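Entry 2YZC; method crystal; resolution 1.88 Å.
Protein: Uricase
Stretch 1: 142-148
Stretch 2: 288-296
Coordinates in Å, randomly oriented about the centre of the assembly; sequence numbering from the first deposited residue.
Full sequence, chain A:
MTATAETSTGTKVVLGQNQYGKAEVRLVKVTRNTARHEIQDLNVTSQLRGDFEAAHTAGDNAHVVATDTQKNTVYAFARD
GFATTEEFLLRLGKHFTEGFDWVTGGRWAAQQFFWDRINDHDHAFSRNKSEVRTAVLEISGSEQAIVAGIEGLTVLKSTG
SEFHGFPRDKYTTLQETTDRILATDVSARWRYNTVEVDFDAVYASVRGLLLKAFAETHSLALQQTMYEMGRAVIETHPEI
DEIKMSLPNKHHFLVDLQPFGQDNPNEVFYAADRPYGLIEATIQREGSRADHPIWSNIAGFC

Stretch 1, residues 142-148: SEQAIVA
Stretch 2 288-296: SRADHPIWS

This is a side-chain contact between a β-strand and a loop leading into a 3-10 turn, mainly apolar, with one long salt bridge and no hydrogen bond across it; it buries 308 Å² over both sides. Residues 143-148 are extended (phi -81 to -124°, psi 115 to 161°), so side chains alternate: CA-to-CB points toward stretch 2 at Glu-143, Ala-145 and Val-147, and away at Gln-144 and Ile-146. In stretch 2, Arg-289 and His-292 have phi/psi of -52/134° and -57/133°; residues 293-295 then turn (phi -55 to -74°, psi near -25°), with Trp-295 N donating to His-292 O at 3.2 Å. The CA atoms of Ala-145 and Ile-294 set the register at 7.2 Å.

Ile-294 (chi1 t, chi2 t) extends CD1 to 4.0 Å from Ala-145 CB and 3.7 Å from Val-147 CG2, bridging successive inward-facing residues. Val-147 (t) also meets Trp-295 (m, chi2 117°), CG1 lying 3.8 Å from CH2, while its CG2 sits over one face of the indole. Ala-145 CB approaches His-292 NE2 (chi1 t, chi2 110°) at 3.4 Å. At the polar end, Glu-143 (t, t, chi3 -43°) pairs opposite charges with the extended Arg-289, OE2 to NH1 3.8 Å; OE2 crowds the His-292 ring edge, so its position is less certain.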

# COMPACT_ATOMS: atom_id res chain seq x y z
N SER A 142 -13.44 19.58 30.85
CA SER A 142 -12.15 19.75 31.49
C SER A 142 -11.37 18.44 31.54
O SER A 142 -10.22 18.40 31.97
CB SER A 142 -12.33 20.31 32.91
OG SER A 142 -13.17 19.48 33.70
N GLU A 143 -11.99 17.35 31.08
CA GLU A 143 -11.33 16.06 31.09
C GLU A 143 -10.39 15.89 29.91
O GLU A 143 -10.76 16.13 28.76
CB GLU A 143 -12.35 14.91 31.07
CG GLU A 143 -11.75 13.57 31.47
CD GLU A 143 -12.62 12.38 31.10
OE1 GLU A 143 -13.85 12.43 31.31
OE2 GLU A 143 -12.05 11.37 30.63
N GLN A 144 -9.16 15.47 30.20
CA GLN A 144 -8.14 15.23 29.19
C GLN A 144 -7.74 13.76 29.28
O GLN A 144 -7.19 13.32 30.29
CB GLN A 144 -6.94 16.12 29.45
CG GLN A 144 -7.21 17.59 29.21
CD GLN A 144 -6.28 18.49 29.99
OE1 GLN A 144 -5.17 18.11 30.34
NE2 GLN A 144 -6.74 19.71 30.27
N ALA A 145 -8.04 12.99 28.22
CA ALA A 145 -7.72 11.57 28.20
C ALA A 145 -6.68 11.29 27.12
O ALA A 145 -6.83 11.74 25.98
CB ALA A 145 -8.97 10.76 27.92
N ILE A 146 -5.64 10.55 27.49
CA ILE A 146 -4.56 10.21 26.57
C ILE A 146 -4.32 8.71 26.43
O ILE A 146 -4.24 7.98 27.43
CB ILE A 146 -3.23 10.85 27.02
CG1 ILE A 146 -3.36 12.37 27.04
CG2 ILE A 146 -2.11 10.42 26.09
CD1 ILE A 146 -2.15 13.08 27.61
N VAL A 147 -4.21 8.27 25.18
CA VAL A 147 -3.93 6.87 24.85
C VAL A 147 -2.66 6.85 24.01
O VAL A 147 -2.62 7.46 22.94
CB VAL A 147 -5.09 6.24 24.03
CG1 VAL A 147 -4.65 4.90 23.44
CG2 VAL A 147 -6.31 6.04 24.92
N ALA A 148 -1.63 6.17 24.49
CA ALA A 148 -0.38 6.05 23.74
C ALA A 148 -0.34 4.64 23.18
O ALA A 148 -1.06 3.76 23.65
CB ALA A 148 0.82 6.28 24.66
N SER A 288 -11.43 -0.19 37.19
CA SER A 288 -11.31 0.99 36.34
C SER A 288 -12.49 1.11 35.37
O SER A 288 -13.29 0.19 35.23
CB SER A 288 -9.99 0.95 35.55
OG SER A 288 -9.90 -0.21 34.74
N ARG A 289 -12.60 2.27 34.73
CA ARG A 289 -13.67 2.55 33.78
C ARG A 289 -13.81 1.45 32.73
O ARG A 289 -12.82 1.00 32.15
CB ARG A 289 -13.42 3.90 33.10
CG ARG A 289 -14.62 4.49 32.41
CD ARG A 289 -14.41 5.97 32.16
NE ARG A 289 -15.54 6.58 31.47
CZ ARG A 289 -15.60 7.88 31.17
NH1 ARG A 289 -14.61 8.68 31.51
NH2 ARG A 289 -16.66 8.36 30.53
N ALA A 290 -15.04 1.02 32.50
CA ALA A 290 -15.34 -0.05 31.56
C ALA A 290 -15.22 0.33 30.08
O ALA A 290 -14.57 -0.38 29.31
CB ALA A 290 -16.74 -0.60 31.84
N ASP A 291 -15.85 1.43 29.68
CA ASP A 291 -15.81 1.83 28.29
C ASP A 291 -15.55 3.31 28.07
O ASP A 291 -16.45 4.06 27.67
CB ASP A 291 -17.12 1.43 27.61
N HIS A 292 -14.32 3.74 28.31
CA HIS A 292 -13.97 5.14 28.12
C HIS A 292 -14.29 5.52 26.68
O HIS A 292 -13.94 4.80 25.75
CB HIS A 292 -12.49 5.38 28.41
CG HIS A 292 -12.15 6.83 28.54
ND1 HIS A 292 -11.81 7.41 29.74
CD2 HIS A 292 -12.16 7.83 27.62
CE1 HIS A 292 -11.62 8.71 29.56
NE2 HIS A 292 -11.83 8.99 28.29
N PRO A 293 -14.96 6.67 26.48
CA PRO A 293 -15.34 7.17 25.16
C PRO A 293 -14.20 7.33 24.15
O PRO A 293 -14.43 7.28 22.94
CB PRO A 293 -16.00 8.51 25.48
CG PRO A 293 -16.62 8.26 26.81
CD PRO A 293 -15.52 7.53 27.54
N ILE A 294 -12.98 7.52 24.64
CA ILE A 294 -11.84 7.69 23.74
C ILE A 294 -11.63 6.49 22.82
O ILE A 294 -11.07 6.63 21.73
CB ILE A 294 -10.54 7.96 24.54
CG1 ILE A 294 -9.44 8.47 23.60
CG2 ILE A 294 -10.07 6.69 25.24
CD1 ILE A 294 -8.26 9.09 24.33
N TRP A 295 -12.09 5.32 23.24
CA TRP A 295 -11.93 4.12 22.43
C TRP A 295 -12.85 4.07 21.22
O TRP A 295 -12.59 3.35 20.26
CB TRP A 295 -12.14 2.87 23.30
CG TRP A 295 -11.09 2.70 24.35
CD1 TRP A 295 -11.28 2.71 25.71
CD2 TRP A 295 -9.69 2.49 24.14
NE1 TRP A 295 -10.08 2.52 26.35
CE2 TRP A 295 -9.09 2.39 25.41
CE3 TRP A 295 -8.89 2.39 23.00
CZ2 TRP A 295 -7.71 2.17 25.57
CZ3 TRP A 295 -7.52 2.17 23.16
CH2 TRP A 295 -6.95 2.07 24.44
N SER A 296 -13.93 4.86 21.26
CA SER A 296 -14.88 4.88 20.16
C SER A 296 -14.33 5.60 18.93
O SER A 296 -14.63 5.22 17.79
CB SER A 296 -16.18 5.55 20.61
OG SER A 296 -16.74 4.85 21.70